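PDB 3HUF: DNA repair and telomere maintenance protein nbs1 from Schizosaccharomyces pombe, which serves in the MRN complex as a phosphoprotein-binding adaptor, with N-terminal FHA and tandem BRCT domains, for DNA double-strand break repair and telomere maintenance. Local coordinates for residues F68-L73 with F77-N82; I118-P123 with S131-L136; E57-T62 with S92-D97; L170-I175 with S217-C222; L247-S252 with E295-I300. One frame throughout, in Å; residues are numbered along the deposited sequence.

Overall arrangement
The five contacts follow the elongated chain from the FHA domain to the second BRCT repeat. Interactions 1 and 3 lie in the FHA domain and touch, F68 O meeting Y93 N at 2.8 Å in a probable backbone hydrogen bond; F77, at the start of segment 77-82, packs on the backbone of the bound peptide. Interaction 3 also meets interaction 2 of the first BRCT repeat, where Y60 OH lies 3.1 Å from Q119 CB. Interactions 4 and 5, with centres about 15 Å apart, share the seam between the BRCT repeats, L170 CD1 lying 3.7 Å from W298 CZ3. Centres of interactions 1 and 5 are about 53 Å apart.

Interaction 1. Residues F68-L73 with F77-N82; sequences FEVKDL and FGTKVN
T79 OG1 donates to D72 OD1 at 2.8 Å, and OD1 receives it on its anti lone pair, the one turned away from OD2. D72 OD1 also rests 3.4 Å from G78 C. With chi1 at -56°, T79 holds OG1 beside its own backbone N and swings CG2 the other way, to 3.8 Å from V70 CG1. Farther along, the methyls V70 CG2 and V81 CG2 meet tip to tip at 4.0 Å. Strands 68-72 and 79-81 belong to the two different sheets of the FHA beta sandwich, and their axes approach to 7.8 Å, so side chains rather than backbone bonds join them. T75 OG1 bonds to the same D72 OD1 and itself accepts from G78 N, which ties the intervening turn to the same carboxylate. An alanine in place of this aspartate is likely to leave the T79 and T75 hydroxyls without their shared partner and the turn less firmly held. G78 has a positive phi of 86° that favours glycine, and its carbonyl oxygen takes a bond from H47 NE2. V70 CG2 also lies at the edge of the F68 ring, in its plane.

Interaction 2. Residues I118-P123 with S131-L136; sequences IQFDNP and SNLNLL
L133 and I118 each carry CD1 at the end of an extended side chain: chi2 is -174° in L133 and -176° in I118, which sends both terminal methyls into the space between helix and strand. The two side chains cross at about a right angle, with I118 CD1 3.8 Å from L133 CD1. Strand 118-120 and helix 123-134 are the first two elements of a beta-alpha-beta unit in the first BRCT repeat, completed by strand 140-141, and this contact packs the C-terminal part of the helix, through L133, back onto the strand that precedes it. F120 and L133 reach toward each other from opposite directions. The F120 ring, with CG turned beside the backbone N (chi1 -78°), offers an edge and not a face, so the leucine methyl sits near the ring plane. One methyl therefore serves both strand residues, and no polar atom crosses the contact. The same helix also lays M125, L126 and W129 against F120, while L181 and L184 of helix 178-184 close over L133. Just ahead of the helix, N122 is its N-cap, OD1 accepting from M125 N. At the rim of the F120 ring, L133 CD1 stands 3.8 Å from CZ and 3.9 Å from CE1.

Interaction 3. Residues E57-T62 with S92-D97; sequences EKDYFT and SYKEKD
K58 crosses K94 obliquely, its CE 3.8 Å from K94 NZ. K58 CG sits between the backbone N and the carbonyl carbon (chi1 73°), and the extended chain beyond it carries the ammonium group to 4.3 Å from K94 NZ. One water accepts from both ammonium groups, only weakly from that of K94. D59 follows, its side chain at about a right angle to K94, with OD1 4.0 Å from K94 NZ, beyond salt-bridge range. A second water spans the gap, giving to D59 OD2 and accepting from K94 NZ at 2.9 Å; that OD2 also accepts from S56 N. At the last turn, T62 O reaches K96 NZ through a third water, and K96 NZ bonds to G63 O as well. Helix 57-62 is thus tied to the turn after strand 91-93 of the FHA domain largely through solvent. The D59 carboxylate probably offsets the repulsion between the two neighbouring ammonium groups.

Interaction 4. Residues L170-I175 with S217-C222; sequences LKKTVI and SSPEDC
The C-terminal end of helix 163-170 of the first BRCT repeat, closed by a Schellman motif, sets L170 and K172 against P219 and C222 of the short, weakly bonded helix 219-222. K172 is the C-prime residue of that motif, with a positive phi of 67°; its N reaches back to F169 O, and T173 N to A168 O. L170 makes the close approach: chi2 of 165° extends CD1 and leaves CD2 as the side branch, 3.5 Å from C222 CB. K172 contributes its aliphatic part: K172 CG lies 3.9 Å from P219 CB and 4.2 Å from P219 CG, and the chain runs on extended from there. No hydrogen bond crosses between the segments. The partner helix is secured at its own start, where S218 stands at the N-cap and its OG accepts from D221 N at 3.2 Å. P219 also packs on F169. L170 also touches L243 and L246 of helix 238-246, so this leucine is shared between the connecting segment and the second repeat. Packing of a helix of the first repeat against helices of the second is the hallmark of tandem BRCT domains.

Interaction 5. Residues L247-S252 with E295-I300; sequences LGLRIS and EQLWKI
Within the second BRCT repeat, the turn between helix 238-246 and strand 250-254 sets L247 and L249 against L297 of helix 294-302. The turn is a Schellman motif, with G248 at a positive phi of 83°, and L247 and L249 flank this glycine. A single methyl, L297 CD1, receives both: L247 CD1 lies 4.0 Å from it and L249 CD1 4.2 Å. The side chains of L247 and L297 slide past each other in opposite directions. L297 has an unusual chi1 of -129°, off the staggered positions, which may reflect how its branch is fitted beside these neighbours. The contact is buried and wholly apolar. L244 of helix 238-246 packs against both L249 and L297, and L226 touches the same pair. One residue along the helix, W298 packs on M166 and L170 of helix 163-170 in the first repeat, and L247 also rests on L170.

Interaction 1. Residues F68-L73 with F77-N82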
# COMPACT_ATOMS: atom_id res chain seq x y z
N PHE A 68 16.61 -0.54 -7.70
CA PHE A 68 16.59 -0.41 -9.15
C PHE A 68 18.04 -0.25 -9.60
O PHE A 68 18.72 0.70 -9.20
CB PHE A 68 15.75 0.83 -9.50
CG PHE A 68 15.29 0.92 -10.95
CD1 PHE A 68 13.93 0.92 -11.25
CD2 PHE A 68 16.22 1.05 -11.99
CE1 PHE A 68 13.50 1.04 -12.57
CE2 PHE A 68 15.79 1.19 -13.31
CZ PHE A 68 14.43 1.17 -13.60
N GLU A 69 18.52 -1.17 -10.43
CA GLU A 69 19.90 -1.14 -10.91
C GLU A 69 19.95 -0.90 -12.41
O GLU A 69 19.08 -1.37 -13.15
CB GLU A 69 20.62 -2.45 -10.56
CG GLU A 69 20.38 -2.85 -9.14
CD GLU A 69 20.82 -4.25 -8.81
OE1 GLU A 69 21.03 -5.06 -9.73
OE2 GLU A 69 20.95 -4.55 -7.61
N VAL A 70 20.95 -0.15 -12.84
CA VAL A 70 21.14 0.19 -14.26
C VAL A 70 22.58 -0.15 -14.63
O VAL A 70 23.49 0.33 -13.99
CB VAL A 70 20.87 1.70 -14.52
CG1 VAL A 70 21.32 2.10 -15.94
CG2 VAL A 70 19.38 2.04 -14.30
N LYS A 71 22.76 -0.98 -15.65
CA LYS A 71 24.06 -1.18 -16.27
C LYS A 71 24.09 -0.63 -17.69
O LYS A 71 23.16 -0.82 -18.46
CB LYS A 71 24.42 -2.66 -16.32
CG LYS A 71 24.77 -3.26 -14.98
CD LYS A 71 26.03 -4.12 -15.14
CE LYS A 71 27.15 -3.32 -15.82
NZ LYS A 71 28.38 -4.12 -16.13
N ASP A 72 25.18 0.04 -18.03
CA ASP A 72 25.39 0.48 -19.40
C ASP A 72 26.02 -0.70 -20.13
O ASP A 72 26.95 -1.32 -19.61
CB ASP A 72 26.31 1.70 -19.45
CG ASP A 72 26.63 2.11 -20.86
OD1 ASP A 72 25.80 2.80 -21.50
OD2 ASP A 72 27.70 1.70 -21.36
N LEU A 73 25.51 -1.03 -21.31
CA LEU A 73 26.02 -2.20 -22.05
C LEU A 73 27.10 -1.80 -23.07
O LEU A 73 26.93 -1.98 -24.28
CB LEU A 73 24.87 -3.00 -22.71
CG LEU A 73 23.70 -3.46 -21.82
CD1 LEU A 73 22.59 -4.07 -22.66
CD2 LEU A 73 24.14 -4.45 -20.73
N PHE A 77 27.38 6.08 -26.64
CA PHE A 77 27.22 7.38 -25.98
C PHE A 77 26.95 7.39 -24.46
O PHE A 77 26.79 8.46 -23.89
CB PHE A 77 26.18 8.23 -26.73
CG PHE A 77 26.58 8.55 -28.14
CD1 PHE A 77 25.82 8.10 -29.21
CD2 PHE A 77 27.73 9.29 -28.40
CE1 PHE A 77 26.19 8.40 -30.52
CE2 PHE A 77 28.11 9.60 -29.70
CZ PHE A 77 27.34 9.14 -30.78
N GLY A 78 26.90 6.22 -23.83
CA GLY A 78 26.78 6.13 -22.36
C GLY A 78 25.35 6.18 -21.81
O GLY A 78 24.38 6.34 -22.56
N THR A 79 25.23 6.04 -20.49
CA THR A 79 23.94 6.09 -19.76
C THR A 79 24.10 6.91 -18.48
O THR A 79 25.12 6.80 -17.79
CB THR A 79 23.45 4.67 -19.38
OG1 THR A 79 23.36 3.87 -20.56
CG2 THR A 79 22.07 4.69 -18.67
N LYS A 80 23.11 7.75 -18.18
CA LYS A 80 23.16 8.55 -16.96
C LYS A 80 21.88 8.28 -16.21
O LYS A 80 20.81 8.10 -16.83
CB LYS A 80 23.25 10.06 -17.26
CG LYS A 80 24.40 10.50 -18.19
CD LYS A 80 24.49 12.03 -18.28
CE LYS A 80 25.76 12.46 -18.95
NZ LYS A 80 26.01 13.94 -18.85
N VAL A 81 21.97 8.26 -14.88
CA VAL A 81 20.79 8.26 -14.02
C VAL A 81 20.84 9.51 -13.14
O VAL A 81 21.83 9.74 -12.43
CB VAL A 81 20.73 7.02 -13.14
CG1 VAL A 81 19.41 7.02 -12.31
CG2 VAL A 81 20.86 5.73 -14.00
N ASN A 82 19.80 10.35 -13.20
CA ASN A 82 19.79 11.57 -12.38
C ASN A 82 21.10 12.31 -12.60
O ASN A 82 21.74 12.71 -11.64
CB ASN A 82 19.56 11.23 -10.88
CG ASN A 82 18.10 10.83 -10.60
OD1 ASN A 82 17.23 11.09 -11.42
ND2 ASN A 82 17.84 10.22 -9.46

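Interaction 2. Residues I118-P123 with S131-L136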
# COMPACT_ATOMS: atom_id res chain seq x y z
N ILE A 118 0.97 -4.17 0.99
CA ILE A 118 -0.26 -4.89 1.29
C ILE A 118 -0.18 -5.61 2.64
O ILE A 118 0.67 -6.48 2.84
CB ILE A 118 -0.65 -5.87 0.13
CG1 ILE A 118 -1.01 -5.09 -1.15
CG2 ILE A 118 -1.83 -6.75 0.55
CD1 ILE A 118 -1.51 -5.94 -2.31
N GLN A 119 -1.05 -5.22 3.57
CA GLN A 119 -1.13 -5.90 4.86
C GLN A 119 -2.15 -7.02 4.80
O GLN A 119 -3.20 -6.85 4.18
CB GLN A 119 -1.49 -4.92 5.99
CG GLN A 119 -1.65 -5.61 7.37
CD GLN A 119 -1.87 -4.62 8.48
OE1 GLN A 119 -2.33 -3.52 8.24
NE2 GLN A 119 -1.54 -5.01 9.70
N PHE A 120 -1.83 -8.16 5.41
CA PHE A 120 -2.75 -9.29 5.47
C PHE A 120 -3.24 -9.45 6.89
O PHE A 120 -2.53 -9.12 7.83
CB PHE A 120 -2.07 -10.58 5.04
CG PHE A 120 -1.92 -10.73 3.56
CD1 PHE A 120 -0.93 -10.01 2.88
CD2 PHE A 120 -2.76 -11.59 2.85
CE1 PHE A 120 -0.77 -10.15 1.51
CE2 PHE A 120 -2.62 -11.73 1.47
CZ PHE A 120 -1.62 -11.00 0.80
N ASP A 121 -4.46 -9.95 7.04
CA ASP A 121 -5.02 -10.08 8.37
C ASP A 121 -4.74 -11.46 8.96
O ASP A 121 -5.03 -11.71 10.11
CB ASP A 121 -6.52 -9.84 8.33
CG ASP A 121 -7.08 -9.47 9.69
OD1 ASP A 121 -6.32 -8.99 10.57
OD2 ASP A 121 -8.28 -9.68 9.86
N ASN A 122 -4.12 -12.33 8.17
CA ASN A 122 -4.05 -13.73 8.52
C ASN A 122 -2.72 -14.28 8.05
O ASN A 122 -2.34 -14.08 6.90
CB ASN A 122 -5.24 -14.42 7.83
CG ASN A 122 -5.32 -15.90 8.10
OD1 ASN A 122 -4.56 -16.69 7.55
ND2 ASN A 122 -6.29 -16.29 8.91
N PRO A 123 -1.99 -14.98 8.93
CA PRO A 123 -0.67 -15.53 8.62
C PRO A 123 -0.66 -16.61 7.54
O PRO A 123 0.31 -16.70 6.77
CB PRO A 123 -0.20 -16.12 9.95
CG PRO A 123 -1.14 -15.57 10.99
CD PRO A 123 -2.41 -15.28 10.31
N SER A 131 4.82 -14.51 -1.78
CA SER A 131 5.73 -14.75 -2.90
C SER A 131 5.19 -14.21 -4.23
O SER A 131 5.93 -13.56 -4.98
CB SER A 131 6.07 -16.25 -2.97
OG SER A 131 6.64 -16.60 -4.22
N ASN A 132 3.90 -14.45 -4.50
CA ASN A 132 3.18 -13.91 -5.65
C ASN A 132 3.33 -12.40 -5.74
O ASN A 132 3.74 -11.87 -6.77
CB ASN A 132 1.68 -14.28 -5.50
CG ASN A 132 0.84 -14.05 -6.76
OD1 ASN A 132 0.35 -12.94 -7.01
ND2 ASN A 132 0.60 -15.14 -7.52
N LEU A 133 3.02 -11.70 -4.63
CA LEU A 133 3.00 -10.22 -4.64
C LEU A 133 4.40 -9.65 -4.64
O LEU A 133 4.66 -8.66 -5.31
CB LEU A 133 2.18 -9.66 -3.48
CG LEU A 133 0.77 -10.20 -3.32
CD1 LEU A 133 0.02 -9.46 -2.23
CD2 LEU A 133 -0.04 -10.15 -4.64
N ASN A 134 5.31 -10.31 -3.93
CA ASN A 134 6.70 -9.89 -3.92
C ASN A 134 7.30 -9.87 -5.34
O ASN A 134 8.03 -8.96 -5.69
CB ASN A 134 7.54 -10.75 -2.95
CG ASN A 134 7.11 -10.57 -1.47
OD1 ASN A 134 6.38 -9.62 -1.10
ND2 ASN A 134 7.52 -11.52 -0.63
N LEU A 135 6.94 -10.87 -6.15
CA LEU A 135 7.39 -10.97 -7.53
C LEU A 135 6.86 -9.86 -8.43
O LEU A 135 7.44 -9.60 -9.47
CB LEU A 135 7.08 -12.35 -8.12
CG LEU A 135 7.88 -13.48 -7.47
CD1 LEU A 135 7.26 -14.83 -7.78
CD2 LEU A 135 9.34 -13.43 -7.90
N LEU A 136 5.78 -9.20 -8.00
CA LEU A 136 5.30 -7.99 -8.65
C LEU A 136 5.95 -6.71 -8.12
O LEU A 136 5.71 -5.65 -8.67
CB LEU A 136 3.77 -7.85 -8.48
CG LEU A 136 2.89 -8.98 -9.02
CD1 LEU A 136 1.39 -8.69 -8.79
CD2 LEU A 136 3.18 -9.21 -10.52

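Interaction 3. Residues E57-T62 with S92-D97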
# COMPACT_ATOMS: atom_id res chain seq x y z
N GLU A 57 11.47 -7.29 3.62
CA GLU A 57 10.42 -7.14 4.62
C GLU A 57 10.38 -5.71 5.17
O GLU A 57 9.32 -5.15 5.38
CB GLU A 57 10.59 -8.16 5.76
CG GLU A 57 9.31 -8.34 6.62
CD GLU A 57 8.00 -8.33 5.78
OE1 GLU A 57 7.80 -9.27 4.98
OE2 GLU A 57 7.17 -7.40 5.93
N LYS A 58 11.56 -5.11 5.33
CA LYS A 58 11.69 -3.73 5.78
C LYS A 58 10.95 -2.71 4.96
O LYS A 58 10.45 -1.74 5.51
CB LYS A 58 13.16 -3.34 5.92
CG LYS A 58 13.92 -3.14 4.64
CD LYS A 58 15.41 -3.09 4.94
CE LYS A 58 16.19 -2.92 3.67
NZ LYS A 58 17.62 -3.25 3.91
N ASP A 59 10.84 -2.95 3.65
CA ASP A 59 10.21 -2.01 2.73
C ASP A 59 8.71 -1.94 2.96
O ASP A 59 8.07 -0.93 2.64
CB ASP A 59 10.47 -2.42 1.28
CG ASP A 59 11.98 -2.41 0.92
OD1 ASP A 59 12.71 -1.52 1.39
OD2 ASP A 59 12.42 -3.32 0.18
N TYR A 60 8.14 -3.03 3.49
CA TYR A 60 6.69 -3.05 3.86
C TYR A 60 6.43 -2.01 4.96
O TYR A 60 5.39 -1.37 4.98
CB TYR A 60 6.25 -4.44 4.32
CG TYR A 60 4.91 -4.47 5.08
CD1 TYR A 60 3.70 -4.31 4.41
CD2 TYR A 60 4.89 -4.63 6.47
CE1 TYR A 60 2.48 -4.31 5.11
CE2 TYR A 60 3.69 -4.63 7.17
CZ TYR A 60 2.50 -4.47 6.50
OH TYR A 60 1.34 -4.48 7.21
N PHE A 61 7.41 -1.83 5.85
CA PHE A 61 7.30 -0.85 6.92
C PHE A 61 7.76 0.57 6.58
O PHE A 61 7.19 1.54 7.08
CB PHE A 61 8.07 -1.34 8.15
CG PHE A 61 7.50 -2.58 8.74
CD1 PHE A 61 8.05 -3.82 8.47
CD2 PHE A 61 6.38 -2.51 9.55
CE1 PHE A 61 7.51 -4.97 9.04
CE2 PHE A 61 5.84 -3.64 10.11
CZ PHE A 61 6.41 -4.88 9.86
N THR A 62 8.78 0.70 5.74
CA THR A 62 9.34 2.03 5.42
C THR A 62 8.65 2.68 4.22
O THR A 62 8.69 3.90 4.04
CB THR A 62 10.84 1.94 5.08
OG1 THR A 62 11.00 1.16 3.86
CG2 THR A 62 11.61 1.30 6.21
N SER A 92 23.20 1.14 -8.44
CA SER A 92 21.90 0.84 -7.88
C SER A 92 21.34 2.04 -7.17
O SER A 92 22.07 2.86 -6.61
CB SER A 92 21.91 -0.36 -6.93
OG SER A 92 23.20 -0.69 -6.49
N TYR A 93 20.02 2.13 -7.19
CA TYR A 93 19.31 3.30 -6.74
C TYR A 93 18.16 2.88 -5.86
O TYR A 93 17.44 1.95 -6.21
CB TYR A 93 18.81 4.10 -7.95
CG TYR A 93 19.90 4.99 -8.54
CD1 TYR A 93 20.78 4.52 -9.54
CD2 TYR A 93 20.08 6.28 -8.06
CE1 TYR A 93 21.79 5.35 -10.04
CE2 TYR A 93 21.06 7.11 -8.56
CZ TYR A 93 21.91 6.65 -9.54
OH TYR A 93 22.89 7.54 -9.98
N LYS A 94 18.02 3.54 -4.72
CA LYS A 94 16.85 3.37 -3.87
C LYS A 94 16.03 4.63 -3.68
O LYS A 94 15.25 4.73 -2.75
CB LYS A 94 17.21 2.73 -2.53
CG LYS A 94 16.82 1.26 -2.51
CD LYS A 94 16.97 0.64 -1.13
CE LYS A 94 16.57 -0.85 -1.19
NZ LYS A 94 16.55 -1.53 0.14
N GLU A 95 16.20 5.58 -4.58
CA GLU A 95 15.37 6.78 -4.61
C GLU A 95 14.08 6.45 -5.37
O GLU A 95 14.05 5.50 -6.15
CB GLU A 95 16.09 7.88 -5.37
CG GLU A 95 17.20 8.55 -4.60
CD GLU A 95 18.49 8.52 -5.39
OE1 GLU A 95 18.58 9.26 -6.40
OE2 GLU A 95 19.40 7.74 -5.01
N LYS A 96 13.05 7.25 -5.18
CA LYS A 96 11.75 6.94 -5.78
C LYS A 96 11.52 7.61 -7.15
O LYS A 96 10.50 7.39 -7.77
CB LYS A 96 10.63 7.27 -4.80
CG LYS A 96 10.72 6.44 -3.52
CD LYS A 96 9.82 6.99 -2.45
CE LYS A 96 9.70 5.96 -1.32
NZ LYS A 96 8.57 6.30 -0.42
N ASP A 97 12.48 8.42 -7.59
CA ASP A 97 12.41 9.12 -8.86
C ASP A 97 13.75 9.03 -9.58
O ASP A 97 14.76 9.54 -9.09
CB ASP A 97 12.07 10.59 -8.64
CG ASP A 97 10.63 10.79 -8.24
OD1 ASP A 97 9.78 10.91 -9.15
OD2 ASP A 97 10.35 10.85 -7.02
O HOH W 1 19.27 -3.09 1.64
O HOH W 2 14.82 -3.71 -0.53
O HOH W 3 10.32 5.64 2.10

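Interaction 4. Residues L170-I175 with S217-C222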
# COMPACT_ATOMS: atom_id res chain seq x y z
N LEU A 170 -10.68 2.74 9.27
CA LEU A 170 -10.63 4.05 9.91
C LEU A 170 -9.46 4.92 9.46
O LEU A 170 -9.63 6.13 9.31
CB LEU A 170 -10.64 3.90 11.43
CG LEU A 170 -12.02 3.58 12.00
CD1 LEU A 170 -11.88 3.09 13.41
CD2 LEU A 170 -12.89 4.82 11.95
N LYS A 171 -8.29 4.32 9.25
CA LYS A 171 -7.15 5.11 8.76
C LYS A 171 -7.14 5.29 7.23
O LYS A 171 -6.14 5.69 6.63
CB LYS A 171 -5.79 4.64 9.34
CG LYS A 171 -5.55 3.14 9.42
CD LYS A 171 -4.09 2.83 9.76
CE LYS A 171 -3.68 1.41 9.32
NZ LYS A 171 -2.18 1.26 9.17
N LYS A 172 -8.29 4.99 6.61
CA LYS A 172 -8.55 5.23 5.18
C LYS A 172 -7.73 4.37 4.22
O LYS A 172 -7.48 4.75 3.08
CB LYS A 172 -8.50 6.72 4.84
CG LYS A 172 -9.64 7.51 5.50
CD LYS A 172 -9.30 8.98 5.66
CE LYS A 172 -10.52 9.75 6.14
NZ LYS A 172 -10.29 11.23 6.07
N THR A 173 -7.32 3.20 4.71
CA THR A 173 -6.66 2.21 3.89
C THR A 173 -7.72 1.59 2.97
O THR A 173 -8.89 1.54 3.33
CB THR A 173 -6.03 1.15 4.78
OG1 THR A 173 -5.17 1.81 5.72
CG2 THR A 173 -5.20 0.16 3.99
N VAL A 174 -7.30 1.17 1.79
CA VAL A 174 -8.17 0.47 0.84
C VAL A 174 -8.29 -1.00 1.27
O VAL A 174 -7.30 -1.71 1.40
CB VAL A 174 -7.60 0.58 -0.61
CG1 VAL A 174 -8.51 -0.14 -1.61
CG2 VAL A 174 -7.44 2.05 -1.00
N ILE A 175 -9.52 -1.46 1.50
CA ILE A 175 -9.71 -2.82 1.96
C ILE A 175 -10.00 -3.72 0.77
O ILE A 175 -10.88 -3.46 -0.04
CB ILE A 175 -10.81 -2.90 3.04
CG1 ILE A 175 -10.37 -2.13 4.30
CG2 ILE A 175 -11.16 -4.37 3.37
CD1 ILE A 175 -11.47 -1.96 5.30
N SER A 217 -21.21 3.51 5.95
CA SER A 217 -21.03 4.04 4.59
C SER A 217 -19.59 4.45 4.25
O SER A 217 -19.10 4.19 3.14
CB SER A 217 -21.99 5.21 4.34
OG SER A 217 -23.33 4.76 4.18
N SER A 218 -18.91 5.07 5.21
CA SER A 218 -17.62 5.68 4.96
C SER A 218 -16.78 5.73 6.23
O SER A 218 -17.32 5.65 7.33
CB SER A 218 -17.83 7.11 4.45
OG SER A 218 -18.29 7.95 5.49
N PRO A 219 -15.44 5.84 6.08
CA PRO A 219 -14.61 6.18 7.24
C PRO A 219 -15.05 7.48 7.92
O PRO A 219 -15.03 7.57 9.15
CB PRO A 219 -13.22 6.33 6.62
CG PRO A 219 -13.25 5.46 5.43
CD PRO A 219 -14.63 5.61 4.88
N GLU A 220 -15.47 8.46 7.11
CA GLU A 220 -15.82 9.80 7.58
C GLU A 220 -16.92 9.86 8.64
O GLU A 220 -16.86 10.70 9.54
CB GLU A 220 -16.17 10.69 6.39
N ASP A 221 -17.92 8.99 8.54
CA ASP A 221 -18.98 9.00 9.55
C ASP A 221 -18.57 8.30 10.86
O ASP A 221 -19.12 8.59 11.94
CB ASP A 221 -20.35 8.53 9.01
CG ASP A 221 -20.25 7.37 8.04
OD1 ASP A 221 -19.64 6.34 8.40
OD2 ASP A 221 -20.80 7.48 6.92
N CYS A 222 -17.59 7.41 10.77
CA CYS A 222 -17.04 6.71 11.94
C CYS A 222 -16.09 7.59 12.74
O CYS A 222 -16.08 7.54 13.98
CB CYS A 222 -16.31 5.45 11.50
SG CYS A 222 -17.22 3.94 11.77

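Interaction 5. Residues L247-S252 with E295-I300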
# COMPACT_ATOMS: atom_id res chain seq x y z
N LEU A 247 -11.65 7.60 16.84
CA LEU A 247 -13.04 7.60 17.27
C LEU A 247 -13.36 8.86 18.08
O LEU A 247 -14.49 9.07 18.49
CB LEU A 247 -13.37 6.34 18.08
CG LEU A 247 -13.11 5.00 17.38
CD1 LEU A 247 -13.37 3.81 18.31
CD2 LEU A 247 -13.92 4.85 16.09
N GLY A 248 -12.34 9.70 18.31
CA GLY A 248 -12.51 10.94 19.04
C GLY A 248 -12.47 10.78 20.55
O GLY A 248 -12.87 11.70 21.29
N LEU A 249 -11.99 9.63 21.02
CA LEU A 249 -11.91 9.36 22.46
C LEU A 249 -10.70 10.03 23.11
O LEU A 249 -9.70 10.35 22.45
CB LEU A 249 -11.85 7.86 22.72
CG LEU A 249 -13.11 7.01 22.53
CD1 LEU A 249 -12.72 5.55 22.42
CD2 LEU A 249 -14.09 7.21 23.69
N ARG A 250 -10.81 10.24 24.42
CA ARG A 250 -9.70 10.69 25.26
C ARG A 250 -9.18 9.45 25.98
O ARG A 250 -9.94 8.74 26.62
CB ARG A 250 -10.21 11.74 26.24
CG ARG A 250 -9.30 12.13 27.39
CD ARG A 250 -9.82 13.42 28.01
NE ARG A 250 -9.52 13.58 29.42
CZ ARG A 250 -9.89 14.64 30.14
NH1 ARG A 250 -10.57 15.62 29.56
NH2 ARG A 250 -9.59 14.73 31.43
N ILE A 251 -7.89 9.16 25.84
CA ILE A 251 -7.35 7.89 26.34
C ILE A 251 -6.37 8.10 27.49
O ILE A 251 -5.54 9.01 27.45
CB ILE A 251 -6.65 7.09 25.23
CG1 ILE A 251 -7.50 7.10 23.95
CG2 ILE A 251 -6.39 5.64 25.66
CD1 ILE A 251 -6.69 7.21 22.69
N SER A 252 -6.49 7.26 28.52
CA SER A 252 -5.53 7.24 29.61
C SER A 252 -4.94 5.84 29.72
O SER A 252 -5.65 4.88 30.01
CB SER A 252 -6.19 7.65 30.92
OG SER A 252 -6.85 8.90 30.78
N GLU A 295 -14.14 -4.71 19.66
CA GLU A 295 -15.15 -5.48 18.94
C GLU A 295 -16.56 -5.08 19.36
O GLU A 295 -17.44 -4.89 18.52
CB GLU A 295 -14.91 -6.99 19.14
CG GLU A 295 -13.69 -7.58 18.40
CD GLU A 295 -12.35 -7.49 19.17
OE1 GLU A 295 -12.21 -6.67 20.11
OE2 GLU A 295 -11.41 -8.26 18.83
N GLN A 296 -16.77 -4.93 20.67
CA GLN A 296 -18.06 -4.49 21.20
C GLN A 296 -18.31 -3.01 20.90
O GLN A 296 -19.45 -2.61 20.63
CB GLN A 296 -18.13 -4.74 22.70
CG GLN A 296 -18.36 -6.20 23.09
CD GLN A 296 -18.06 -6.48 24.56
OE1 GLN A 296 -17.00 -6.14 25.07
NE2 GLN A 296 -19.00 -7.13 25.24
N LEU A 297 -17.24 -2.22 20.93
CA LEU A 297 -17.30 -0.78 20.65
C LEU A 297 -17.65 -0.49 19.18
O LEU A 297 -18.34 0.48 18.89
CB LEU A 297 -15.95 -0.14 20.99
CG LEU A 297 -15.85 1.10 21.88
CD1 LEU A 297 -14.54 1.81 21.59
CD2 LEU A 297 -17.02 2.05 21.71
N TRP A 298 -17.15 -1.33 18.27
CA TRP A 298 -17.44 -1.23 16.83
C TRP A 298 -18.93 -1.47 16.55
O TRP A 298 -19.52 -0.78 15.73
CB TRP A 298 -16.58 -2.22 16.06
CG TRP A 298 -16.66 -2.13 14.55
CD1 TRP A 298 -17.36 -2.95 13.72
CD2 TRP A 298 -15.99 -1.17 13.71
NE1 TRP A 298 -17.17 -2.57 12.41
CE2 TRP A 298 -16.34 -1.49 12.37
CE3 TRP A 298 -15.13 -0.09 13.94
CZ2 TRP A 298 -15.87 -0.75 11.28
CZ3 TRP A 298 -14.65 0.64 12.85
CH2 TRP A 298 -15.02 0.31 11.54
N LYS A 299 -19.52 -2.44 17.25
CA LYS A 299 -20.95 -2.73 17.12
C LYS A 299 -21.82 -1.51 17.40
O LYS A 299 -22.81 -1.27 16.72
CB LYS A 299 -21.36 -3.90 18.02
CG LYS A 299 -20.64 -5.19 17.68
CD LYS A 299 -21.24 -6.40 18.36
CE LYS A 299 -20.62 -7.67 17.80
NZ LYS A 299 -21.53 -8.85 17.91
N ILE A 300 -21.41 -0.72 18.39
CA ILE A 300 -22.11 0.51 18.77
C ILE A 300 -21.76 1.65 17.80
O ILE A 300 -22.60 2.49 17.49
CB ILE A 300 -21.76 0.94 20.23
CG1 ILE A 300 -21.86 -0.25 21.19
CG2 ILE A 300 -22.68 2.07 20.70
CD1 ILE A 300 -21.22 -0.01 22.56